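Local atomic coordinates of malate dehydrogenase (Pyrococcus horikoshii, PDB entry 1V9N), a protein that catalyses the NAD-dependent oxidation of (S)-malate to oxaloacetate, a step of the tricarboxylic acid cycle, as a homodimer. Residues Lys308-His313 with Glu317-His322; Val45-Arg50 with Tyr128-Tyr133; Ile285-Glu288 with Pro292-Glu295. All blocks are in the same frame, centred on the assembly; numbering follows the deposited sequence.

Contact 1: residues Lys308-His313 with Glu317-His322; sequences KSSRKH and ERIWIH. With NDP (NADPH dihydro-nicotinamide-adenine-dinucleotide phosphate), chain B.
Lys308 reaches across to Ile319 and donates from NZ to the backbone O at 3.1 Å. NZ lies in the carbonyl plane, with a C=O...N angle of 148°. Two bends in the lysine chain, chi3 66° and chi4 60°, curl the ammonium back onto this oxygen. Ile319 points toward the other segment. Its CD1 presses tightly on Ser310 OG at 3.1 Å, and its CG1 meets Lys312 CG at 4.0 Å. Lys312 NZ donates to Lys308 O at 2.7 Å. A water also donates to Lys308 O and accepts from Ile319 N at 2.9 Å, so the two backbones are bridged. All this lies in the loop between helices 293-308 and 324-336, whose second half forms part of the NADPH adenine pocket of this LDH2/MDH2 enzyme. Trp320 CB touches N1A of the cofactor, while N3A sits over one face of the His322 ring, 3.2 Å above its plane and offset toward the rim. The Arg318 guanidinium has Trp320 CZ3 over its centre. Lys308 NZ lies near the guanidinium plane, 4.2 Å from Arg318 NE. Glu324 probably eases this like-charge approach, since it forms salt bridges with both residues. Farther out, His243 of the second subunit accepts through its backbone O from His322 NE2, and Ile307 O holds Ser310 OG.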
loop_
_atom_site.group_PDB
_atom_site.type_symbol
_atom_site.label_atom_id
_atom_site.label_comp_id
_atom_site.label_asym_id
_atom_site.label_seq_id
_atom_site.Cartn_x
_atom_site.Cartn_y
_atom_site.Cartn_z
ATOM N N LYS A 308 -2.144 13.440 16.492
ATOM C CA LYS A 308 -3.431 14.055 16.796
ATOM C C LYS A 308 -3.241 15.431 17.418
ATOM O O LYS A 308 -3.963 16.373 17.091
ATOM C CB LYS A 308 -4.236 13.160 17.744
ATOM C CG LYS A 308 -4.643 11.826 17.129
ATOM C CD LYS A 308 -5.326 10.910 18.130
ATOM C CE LYS A 308 -6.663 11.466 18.591
ATOM N NZ LYS A 308 -7.628 11.654 17.469
ATOM N N SER A 309 -2.250 15.540 18.298
ATOM C CA SER A 309 -1.957 16.790 18.990
ATOM C C SER A 309 -1.203 17.818 18.156
ATOM O O SER A 309 -0.909 18.906 18.647
ATOM C CB SER A 309 -1.166 16.504 20.268
ATOM O OG SER A 309 -1.909 15.679 21.146
ATOM N N SER A 310 -0.888 17.489 16.906
ATOM C CA SER A 310 -0.166 18.429 16.053
ATOM C C SER A 310 -1.070 19.593 15.650
ATOM O O SER A 310 -2.294 19.487 15.691
ATOM C CB SER A 310 0.388 17.726 14.805
ATOM O OG SER A 310 -0.637 17.340 13.909
ATOM N N ARG A 311 -0.454 20.702 15.260
ATOM C CA ARG A 311 -1.171 21.917 14.871
ATOM C C ARG A 311 -2.339 21.684 13.914
ATOM O O ARG A 311 -2.137 21.341 12.747
ATOM C CB ARG A 311 -0.183 22.899 14.247
ATOM C CG ARG A 311 -0.594 24.355 14.301
ATOM C CD ARG A 311 0.561 25.196 13.799
ATOM N NE ARG A 311 1.800 24.792 14.458
ATOM C CZ ARG A 311 3.002 24.849 13.896
ATOM N NH1 ARG A 311 3.138 25.297 12.654
ATOM N NH2 ARG A 311 4.070 24.445 14.574
ATOM N N LYS A 312 -3.557 21.886 14.414
ATOM C CA LYS A 312 -4.770 21.711 13.617
ATOM C C LYS A 312 -4.960 22.831 12.597
ATOM O O LYS A 312 -4.613 23.984 12.853
ATOM C CB LYS A 312 -6.004 21.665 14.525
ATOM C CG LYS A 312 -6.687 20.311 14.610
ATOM C CD LYS A 312 -6.496 19.676 15.976
ATOM C CE LYS A 312 -5.032 19.395 16.260
ATOM N NZ LYS A 312 -4.815 18.867 17.633
ATOM N N HIS A 313 -5.519 22.483 11.443
ATOM C CA HIS A 313 -5.779 23.453 10.384
ATOM C C HIS A 313 -6.983 24.286 10.823
ATOM O O HIS A 313 -7.907 23.760 11.447
ATOM C CB HIS A 313 -6.085 22.713 9.075
ATOM C CG HIS A 313 -6.338 23.616 7.907
ATOM N ND1 HIS A 313 -7.477 24.387 7.791
ATOM C CD2 HIS A 313 -5.601 23.870 6.800
ATOM C CE1 HIS A 313 -7.430 25.072 6.664
ATOM N NE2 HIS A 313 -6.302 24.777 6.042
ATOM N N GLU A 317 -11.456 20.507 12.711
ATOM C CA GLU A 317 -11.683 20.526 14.152
ATOM C C GLU A 317 -10.705 19.614 14.845
ATOM O O GLU A 317 -10.183 19.877 15.951
ATOM C CB GLU A 317 -13.115 20.033 14.394
ATOM C CG GLU A 317 -13.412 19.065 15.521
ATOM C CD GLU A 317 -13.005 19.622 16.851
ATOM O OE1 GLU A 317 -12.931 20.864 16.964
ATOM O OE2 GLU A 317 -12.772 18.819 17.780
ATOM N N ARG A 318 -10.426 18.531 14.146
ATOM C CA ARG A 318 -9.658 17.490 14.779
ATOM C C ARG A 318 -8.869 16.694 13.778
ATOM O O ARG A 318 -9.229 16.630 12.609
ATOM C CB ARG A 318 -10.728 16.671 15.488
ATOM C CG ARG A 318 -10.361 15.362 16.006
ATOM C CD ARG A 318 -11.640 14.771 16.541
ATOM N NE ARG A 318 -11.345 13.581 17.315
ATOM C CZ ARG A 318 -12.223 12.967 18.096
ATOM N NH1 ARG A 318 -13.454 13.438 18.200
ATOM N NH2 ARG A 318 -11.870 11.885 18.777
ATOM N N ILE A 319 -7.777 16.121 14.246
ATOM C CA ILE A 319 -6.946 15.264 13.408
ATOM C C ILE A 319 -7.274 13.869 13.921
ATOM O O ILE A 319 -7.071 13.572 15.100
ATOM C CB ILE A 319 -5.441 15.548 13.607
ATOM C CG1 ILE A 319 -5.099 16.937 13.059
ATOM C CG2 ILE A 319 -4.615 14.478 12.904
ATOM C CD1 ILE A 319 -3.670 17.375 13.312
ATOM N N TRP A 320 -7.836 13.037 13.056
ATOM C CA TRP A 320 -8.197 11.675 13.447
ATOM C C TRP A 320 -7.078 10.695 13.109
ATOM O O TRP A 320 -6.185 11.003 12.318
ATOM C CB TRP A 320 -9.451 11.201 12.706
ATOM C CG TRP A 320 -10.679 12.032 12.905
ATOM C CD1 TRP A 320 -11.050 13.136 12.193
ATOM C CD2 TRP A 320 -11.717 11.803 13.865
ATOM N NE1 TRP A 320 -12.259 13.605 12.647
ATOM C CE2 TRP A 320 -12.689 12.809 13.674
ATOM C CE3 TRP A 320 -11.919 10.848 14.870
ATOM C CZ2 TRP A 320 -13.852 12.883 14.450
ATOM C CZ3 TRP A 320 -13.076 10.923 15.644
ATOM C CH2 TRP A 320 -14.028 11.939 15.426
ATOM N N ILE A 321 -7.139 9.516 13.719
ATOM C CA ILE A 321 -6.185 8.452 13.440
ATOM C C ILE A 321 -7.054 7.397 12.762
ATOM O O ILE A 321 -8.230 7.247 13.094
ATOM C CB ILE A 321 -5.543 7.871 14.728
ATOM C CG1 ILE A 321 -4.424 6.896 14.351
ATOM C CG2 ILE A 321 -6.585 7.141 15.561
ATOM C CD1 ILE A 321 -3.321 7.528 13.530
ATOM N N HIS A 322 -6.494 6.676 11.803
ATOM C CA HIS A 322 -7.269 5.676 11.086
ATOM C C HIS A 322 -7.916 4.627 11.970
ATOM O O HIS A 322 -7.259 3.966 12.777
ATOM C CB HIS A 322 -6.397 5.049 10.007
ATOM C CG HIS A 322 -5.825 6.065 9.072
ATOM N ND1 HIS A 322 -4.833 6.941 9.454
ATOM C CD2 HIS A 322 -6.177 6.421 7.815
ATOM C CE1 HIS A 322 -4.602 7.796 8.473
ATOM N NE2 HIS A 322 -5.404 7.502 7.467
HETATM P PA NDP B . -12.941 5.554 3.861
HETATM O O1A NDP B . -14.206 5.527 4.554
HETATM O O2A NDP B . -12.507 6.693 2.978
HETATM O O5B NDP B . -11.779 5.286 4.987
HETATM C C5B NDP B . -10.386 5.217 4.628
HETATM C C4B NDP B . -9.635 4.921 5.940
HETATM O O4B NDP B . -9.243 6.215 6.433
HETATM C C3B NDP B . -10.384 4.256 7.061
HETATM O O3B NDP B . -9.468 3.335 7.726
HETATM C C2B NDP B . -10.817 5.334 7.992
HETATM O O2B NDP B . -11.059 4.974 9.363
HETATM C C1B NDP B . -9.740 6.349 7.763
HETATM N N9A NDP B . -10.174 7.769 7.874
HETATM C C8A NDP B . -11.392 8.378 7.457
HETATM N N7A NDP B . -11.385 9.666 7.709
HETATM C C5A NDP B . -10.181 9.945 8.290
HETATM C C6A NDP B . -9.548 11.128 8.786
HETATM N N6A NDP B . -10.180 12.306 8.722
HETATM N N1A NDP B . -8.283 11.055 9.328
HETATM C C2A NDP B . -7.624 9.853 9.395
HETATM N N3A NDP B . -8.133 8.685 8.951
HETATM C C4A NDP B . -9.426 8.795 8.404
HETATM O O3 NDP B . -12.671 4.258 3.013
HETATM P PN NDP B . -13.273 3.520 1.744
HETATM O O1N NDP B . -12.183 3.477 0.774
HETATM O O2N NDP B . -14.477 4.355 1.411
HETATM O O5D NDP B . -13.641 2.102 2.364
HETATM C C5D NDP B . -14.903 1.428 2.095
HETATM C C4D NDP B . -14.960 0.043 2.846
HETATM O O4D NDP B . -15.315 -0.926 1.877
HETATM C C3D NDP B . -13.643 -0.472 3.477
HETATM O O3D NDP B . -13.955 -1.033 4.760
HETATM C C2D NDP B . -13.084 -1.478 2.486
HETATM O O2D NDP B . -12.293 -2.457 3.129
HETATM C C1D NDP B . -14.388 -2.013 1.838
HETATM N N1N NDP B . -14.229 -2.456 0.427
HETATM C C2N NDP B . -14.423 -3.843 0.174
HETATM C C3N NDP B . -14.281 -4.284 -1.205
HETATM C C7N NDP B . -14.478 -5.699 -1.533
HETATM O O7N NDP B . -14.381 -6.149 -2.681
HETATM N N7N NDP B . -14.782 -6.596 -0.555
HETATM C C4N NDP B . -13.965 -3.309 -2.201
HETATM C C5N NDP B . -13.774 -1.961 -1.930
HETATM C C6N NDP B . -13.911 -1.525 -0.613
HETATM P P2B NDP B . -12.449 4.726 10.011
HETATM O O1X NDP B . -12.306 5.396 11.314
HETATM O O2X NDP B . -12.681 3.257 10.172
HETATM O O3X NDP B . -13.540 5.361 9.155
HETATM O O HOH W 1 -7.145 16.301 17.022
#

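Contact 2: residues Val45-Arg50 with Tyr128-Tyr133; sequences VMADLR and YGIAGY. With NDP (NADPH dihydro-nicotinamide-adenine-dinucleotide phosphate), chain B.
The Tyr133 ring receives Met46, present as selenomethionine, at its edge. SE lies 5.0 Å from the ring centroid and 79° off the normal, a Met-aromatic contact. The nearest ring atom is CD1, 3.7 Å from Met46 SE. Tyr133 OH is hydrogen-bonded to Asp42 OD1 at the far end of the ring. The Arg50 guanidinium meets the cofactor 2'-phosphate at its edge, in plane. Its NH2 donates to O2X at 3.1 Å, nearly straight at 167°, and also bonds Gly323 O. Phe327 makes a cation-pi contact with this group. A leucine in place of Arg50 would probably leave O2X without this charged donor and Gly323 O without its bond. Between these groups the packing is apolar. Ile130 CG2 rests on Ala47 CB at 3.9 Å, and CD1 of Ile130 meets Met46 CG at 4.0 Å. With chi1 at 56°, Ile130 puts CG1 between its backbone N and carbonyl carbon, which carries CD1 across the helix surface at Ala47. The same CG2 also touches O3D of the cofactor. Ala131 N donates to O2D, and Gly129 O accepts from the carboxamide N7N at 3.0 Å. Met46 and Ala47 pack helix 34-49 against the loop entering helix 132-139. That loop and Arg50, just past helix 34-49, line the dinucleotide site at the nicotinamide half and the 2'-phosphate.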
loop_
_atom_site.group_PDB
_atom_site.type_symbol
_atom_site.label_atom_id
_atom_site.label_comp_id
_atom_site.label_asym_id
_atom_site.label_seq_id
_atom_site.Cartn_x
_atom_site.Cartn_y
_atom_site.Cartn_z
ATOM N N VAL A 45 -22.255 -7.039 10.275
ATOM C CA VAL A 45 -22.683 -6.168 11.365
ATOM C C VAL A 45 -21.574 -5.196 11.738
ATOM O O VAL A 45 -21.841 -4.034 12.048
ATOM C CB VAL A 45 -23.105 -6.989 12.612
ATOM C CG1 VAL A 45 -23.399 -6.056 13.787
ATOM C CG2 VAL A 45 -24.352 -7.810 12.286
HETATM N N MSE A 46 -20.328 -5.660 11.702
HETATM C CA MSE A 46 -19.218 -4.776 12.026
HETATM C C MSE A 46 -19.202 -3.613 11.042
HETATM O O MSE A 46 -18.957 -2.470 11.430
HETATM C CB MSE A 46 -17.878 -5.517 11.965
HETATM C CG MSE A 46 -16.691 -4.594 12.253
HETATM SE SE MSE A 46 -14.972 -5.462 12.184
HETATM C CE MSE A 46 -15.067 -6.394 13.864
ATOM N N ALA A 47 -19.460 -3.907 9.767
ATOM C CA ALA A 47 -19.483 -2.876 8.735
ATOM C C ALA A 47 -20.565 -1.837 9.030
ATOM O O ALA A 47 -20.341 -0.635 8.890
ATOM C CB ALA A 47 -19.730 -3.507 7.364
ATOM N N ASP A 48 -21.746 -2.302 9.422
ATOM C CA ASP A 48 -22.836 -1.388 9.739
ATOM C C ASP A 48 -22.490 -0.558 10.980
ATOM O O ASP A 48 -22.730 0.647 11.011
ATOM C CB ASP A 48 -24.138 -2.162 9.961
ATOM C CG ASP A 48 -24.736 -2.682 8.662
ATOM O OD1 ASP A 48 -24.927 -1.872 7.726
ATOM O OD2 ASP A 48 -25.014 -3.898 8.575
ATOM N N LEU A 49 -21.911 -1.206 11.985
ATOM C CA LEU A 49 -21.518 -0.527 13.217
ATOM C C LEU A 49 -20.459 0.549 12.982
ATOM O O LEU A 49 -20.515 1.628 13.582
ATOM C CB LEU A 49 -20.984 -1.541 14.234
ATOM C CG LEU A 49 -22.000 -2.451 14.925
ATOM C CD1 LEU A 49 -21.281 -3.464 15.802
ATOM C CD2 LEU A 49 -22.947 -1.600 15.767
ATOM N N ARG A 50 -19.492 0.254 12.114
ATOM C CA ARG A 50 -18.421 1.200 11.819
ATOM C C ARG A 50 -18.846 2.270 10.822
ATOM O O ARG A 50 -18.053 3.136 10.453
ATOM C CB ARG A 50 -17.187 0.465 11.282
ATOM C CG ARG A 50 -16.552 -0.523 12.255
ATOM C CD ARG A 50 -15.186 -0.993 11.726
ATOM N NE ARG A 50 -14.210 0.098 11.728
ATOM C CZ ARG A 50 -13.560 0.514 12.813
ATOM N NH1 ARG A 50 -13.769 -0.081 13.975
ATOM N NH2 ARG A 50 -12.733 1.551 12.746
ATOM N N TYR A 128 -15.820 -10.796 0.384
ATOM C CA TYR A 128 -15.711 -10.987 1.827
ATOM C C TYR A 128 -15.998 -9.796 2.746
ATOM O O TYR A 128 -15.569 -9.778 3.895
ATOM C CB TYR A 128 -14.348 -11.615 2.180
ATOM C CG TYR A 128 -13.101 -10.724 2.150
ATOM C CD1 TYR A 128 -13.183 -9.335 1.999
ATOM C CD2 TYR A 128 -11.834 -11.283 2.363
ATOM C CE1 TYR A 128 -12.035 -8.525 2.072
ATOM C CE2 TYR A 128 -10.689 -10.485 2.444
ATOM C CZ TYR A 128 -10.794 -9.109 2.302
ATOM O OH TYR A 128 -9.664 -8.322 2.435
ATOM N N GLY A 129 -16.736 -8.811 2.250
ATOM C CA GLY A 129 -17.057 -7.665 3.083
ATOM C C GLY A 129 -15.897 -6.713 3.292
ATOM O O GLY A 129 -15.061 -6.550 2.408
ATOM N N ILE A 130 -15.835 -6.077 4.460
ATOM C CA ILE A 130 -14.756 -5.129 4.726
ATOM C C ILE A 130 -13.431 -5.836 4.995
ATOM O O ILE A 130 -13.379 -6.827 5.723
ATOM C CB ILE A 130 -15.099 -4.185 5.914
ATOM C CG1 ILE A 130 -15.428 -4.994 7.165
ATOM C CG2 ILE A 130 -16.284 -3.291 5.549
ATOM C CD1 ILE A 130 -15.752 -4.130 8.361
ATOM N N ALA A 131 -12.365 -5.327 4.381
ATOM C CA ALA A 131 -11.034 -5.900 4.540
ATOM C C ALA A 131 -10.530 -5.734 5.976
ATOM O O ALA A 131 -9.817 -6.593 6.496
ATOM C CB ALA A 131 -10.062 -5.234 3.562
ATOM N N GLY A 132 -10.914 -4.635 6.619
ATOM C CA GLY A 132 -10.467 -4.384 7.981
ATOM C C GLY A 132 -10.886 -5.450 8.975
ATOM O O GLY A 132 -10.249 -5.634 10.014
ATOM N N TYR A 133 -11.969 -6.152 8.668
ATOM C CA TYR A 133 -12.457 -7.208 9.543
ATOM C C TYR A 133 -11.392 -8.283 9.780
ATOM O O TYR A 133 -11.225 -8.768 10.898
ATOM C CB TYR A 133 -13.706 -7.852 8.936
ATOM C CG TYR A 133 -14.222 -9.050 9.700
ATOM C CD1 TYR A 133 -15.039 -8.896 10.823
ATOM C CD2 TYR A 133 -13.887 -10.343 9.301
ATOM C CE1 TYR A 133 -15.515 -10.006 11.525
ATOM C CE2 TYR A 133 -14.350 -11.455 9.993
ATOM C CZ TYR A 133 -15.161 -11.283 11.100
ATOM O OH TYR A 133 -15.616 -12.394 11.768
HETATM P PA NDP B . -12.941 5.554 3.861
HETATM O O1A NDP B . -14.206 5.527 4.554
HETATM O O2A NDP B . -12.507 6.693 2.978
HETATM O O5B NDP B . -11.779 5.286 4.987
HETATM C C5B NDP B . -10.386 5.217 4.628
HETATM C C4B NDP B . -9.635 4.921 5.940
HETATM O O4B NDP B . -9.243 6.215 6.433
HETATM C C3B NDP B . -10.384 4.256 7.061
HETATM O O3B NDP B . -9.468 3.335 7.726
HETATM C C2B NDP B . -10.817 5.334 7.992
HETATM O O2B NDP B . -11.059 4.974 9.363
HETATM C C1B NDP B . -9.740 6.349 7.763
HETATM N N9A NDP B . -10.174 7.769 7.874
HETATM C C8A NDP B . -11.392 8.378 7.457
HETATM N N7A NDP B . -11.385 9.666 7.709
HETATM C C5A NDP B . -10.181 9.945 8.290
HETATM C C6A NDP B . -9.548 11.128 8.786
HETATM N N6A NDP B . -10.180 12.306 8.722
HETATM N N1A NDP B . -8.283 11.055 9.328
HETATM C C2A NDP B . -7.624 9.853 9.395
HETATM N N3A NDP B . -8.133 8.685 8.951
HETATM C C4A NDP B . -9.426 8.795 8.404
HETATM O O3 NDP B . -12.671 4.258 3.013
HETATM P PN NDP B . -13.273 3.520 1.744
HETATM O O1N NDP B . -12.183 3.477 0.774
HETATM O O2N NDP B . -14.477 4.355 1.411
HETATM O O5D NDP B . -13.641 2.102 2.364
HETATM C C5D NDP B . -14.903 1.428 2.095
HETATM C C4D NDP B . -14.960 0.043 2.846
HETATM O O4D NDP B . -15.315 -0.926 1.877
HETATM C C3D NDP B . -13.643 -0.472 3.477
HETATM O O3D NDP B . -13.955 -1.033 4.760
HETATM C C2D NDP B . -13.084 -1.478 2.486
HETATM O O2D NDP B . -12.293 -2.457 3.129
HETATM C C1D NDP B . -14.388 -2.013 1.838
HETATM N N1N NDP B . -14.229 -2.456 0.427
HETATM C C2N NDP B . -14.423 -3.843 0.174
HETATM C C3N NDP B . -14.281 -4.284 -1.205
HETATM C C7N NDP B . -14.478 -5.699 -1.533
HETATM O O7N NDP B . -14.381 -6.149 -2.681
HETATM N N7N NDP B . -14.782 -6.596 -0.555
HETATM C C4N NDP B . -13.965 -3.309 -2.201
HETATM C C5N NDP B . -13.774 -1.961 -1.930
HETATM C C6N NDP B . -13.911 -1.525 -0.613
HETATM P P2B NDP B . -12.449 4.726 10.011
HETATM O O1X NDP B . -12.306 5.396 11.314
HETATM O O2X NDP B . -12.681 3.257 10.172
HETATM O O3X NDP B . -13.540 5.361 9.155
#

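Contact 3: residues Ile285-Glu288 with Pro292-Glu295; sequences IDIE and PLEE
Glu288 folds back on Leu293 in the tight connection between strand 278-285 and helix 293-308. The strand belongs to the mixed sheet of the fold. Pro292 holds the N-cap position, and Leu293 opens the first helical turn. CG of Glu288 stands anti to the backbone N (chi1 -171°), and a bend about CB-CG (chi2 68°) then turns the carboxylate toward the helix start. There OE1 touches Leu293 CB at 3.6 Å. A negative group at this place would probably be stabilised by the helix dipole. Ile287 is directed toward the helix start. Its CD1 packs on Leu293 CD1 at 3.9 Å, and its CG2 touches the same methyl at 4.0 Å. The two apolar chains cross at about a right angle. In Leu293, CG anti to the backbone N (chi1 176°) and chi2 56° together bring CD1 to the isoleucine. Pro175 lies against both Ile287 and Leu293. On the dimer side, Leu259 of the second subunit packs on Ile287, and Arg82 of that subunit donates to Glu288 O. The polar link between the segments is one hydrogen bond: Leu293 N donates to Glu288 OE1 at 3.1 Å and meets it nearly along the C-O axis of the carboxylate.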
loop_
_atom_site.group_PDB
_atom_site.type_symbol
_atom_site.label_atom_id
_atom_site.label_comp_id
_atom_site.label_asym_id
_atom_site.label_seq_id
_atom_site.Cartn_x
_atom_site.Cartn_y
_atom_site.Cartn_z
ATOM N N ILE A 285 2.170 -10.343 11.083
ATOM C CA ILE A 285 3.513 -10.220 11.605
ATOM C C ILE A 285 3.380 -10.312 13.115
ATOM O O ILE A 285 2.684 -9.504 13.730
ATOM C CB ILE A 285 4.153 -8.864 11.227
ATOM C CG1 ILE A 285 4.321 -8.765 9.705
ATOM C CG2 ILE A 285 5.511 -8.724 11.908
ATOM C CD1 ILE A 285 4.919 -7.434 9.235
ATOM N N ASP A 286 4.016 -11.314 13.715
ATOM C CA ASP A 286 3.949 -11.454 15.164
ATOM C C ASP A 286 4.935 -10.462 15.765
ATOM O O ASP A 286 6.137 -10.709 15.819
ATOM C CB ASP A 286 4.302 -12.880 15.602
ATOM C CG ASP A 286 4.236 -13.055 17.115
ATOM O OD1 ASP A 286 3.246 -12.601 17.730
ATOM O OD2 ASP A 286 5.165 -13.653 17.690
ATOM N N ILE A 287 4.409 -9.327 16.199
ATOM C CA ILE A 287 5.227 -8.271 16.778
ATOM C C ILE A 287 6.272 -8.757 17.786
ATOM O O ILE A 287 7.424 -8.342 17.725
ATOM C CB ILE A 287 4.319 -7.214 17.438
ATOM C CG1 ILE A 287 3.491 -6.514 16.350
ATOM C CG2 ILE A 287 5.161 -6.201 18.224
ATOM C CD1 ILE A 287 2.335 -5.686 16.894
ATOM N N GLU A 288 5.869 -9.641 18.695
ATOM C CA GLU A 288 6.761 -10.167 19.737
ATOM C C GLU A 288 8.081 -10.750 19.213
ATOM O O GLU A 288 9.112 -10.664 19.881
ATOM C CB GLU A 288 6.013 -11.223 20.566
ATOM C CG GLU A 288 6.732 -11.711 21.831
ATOM C CD GLU A 288 6.843 -10.650 22.920
ATOM O OE1 GLU A 288 6.163 -9.604 22.830
ATOM O OE2 GLU A 288 7.609 -10.869 23.881
ATOM N N PRO A 292 9.453 -6.225 21.994
ATOM C CA PRO A 292 8.404 -6.494 22.981
ATOM C C PRO A 292 7.103 -5.814 22.573
ATOM O O PRO A 292 7.099 -4.638 22.196
ATOM C CB PRO A 292 8.991 -5.927 24.270
ATOM C CG PRO A 292 10.473 -6.177 24.092
ATOM C CD PRO A 292 10.691 -5.757 22.648
ATOM N N LEU A 293 6.000 -6.554 22.639
ATOM C CA LEU A 293 4.706 -6.006 22.259
ATOM C C LEU A 293 4.353 -4.762 23.073
ATOM O O LEU A 293 3.843 -3.778 22.532
ATOM C CB LEU A 293 3.609 -7.068 22.425
ATOM C CG LEU A 293 2.185 -6.575 22.142
ATOM C CD1 LEU A 293 2.115 -5.994 20.738
ATOM C CD2 LEU A 293 1.195 -7.714 22.298
ATOM N N GLU A 294 4.625 -4.792 24.374
ATOM C CA GLU A 294 4.306 -3.635 25.199
ATOM C C GLU A 294 5.095 -2.403 24.761
ATOM O O GLU A 294 4.598 -1.285 24.862
ATOM C CB GLU A 294 4.544 -3.936 26.682
ATOM C CG GLU A 294 3.490 -4.874 27.296
ATOM C CD GLU A 294 2.056 -4.370 27.117
ATOM O OE1 GLU A 294 1.762 -3.228 27.538
ATOM O OE2 GLU A 294 1.216 -5.118 26.563
ATOM N N GLU A 295 6.317 -2.605 24.272
ATOM C CA GLU A 295 7.135 -1.488 23.785
ATOM C C GLU A 295 6.517 -0.976 22.492
ATOM O O GLU A 295 6.416 0.228 22.265
ATOM C CB GLU A 295 8.573 -1.936 23.508
ATOM C CG GLU A 295 9.468 -1.976 24.730
ATOM C CD GLU A 295 10.879 -2.415 24.393
ATOM O OE1 GLU A 295 11.470 -1.839 23.448
ATOM O OE2 GLU A 295 11.396 -3.331 25.072
#

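How the contacts relate
Contact 2 is the buried one, its centre about 6 Å from the centre of the chain. Contacts 1 and 3 are partly buried, their centres about 25 Å from it, and both touch the second subunit. Helix 293-308 joins these two outer contacts: contact 3 holds its start and contact 1 its end. Contact 2 is apolar between its segments, while the Arg50 guanidinium and backbone groups of Gly129 and Ala131 go to the cofactor. Contact 1 combines Ile319 packing with lysine bonds to backbone oxygens and a bridging water. Contact 3 pairs one carboxylate bond with a small apolar patch. Contact 1 meets the adenine of NADPH, whereas contact 2 holds the 2'-phosphate and the nicotinamide half.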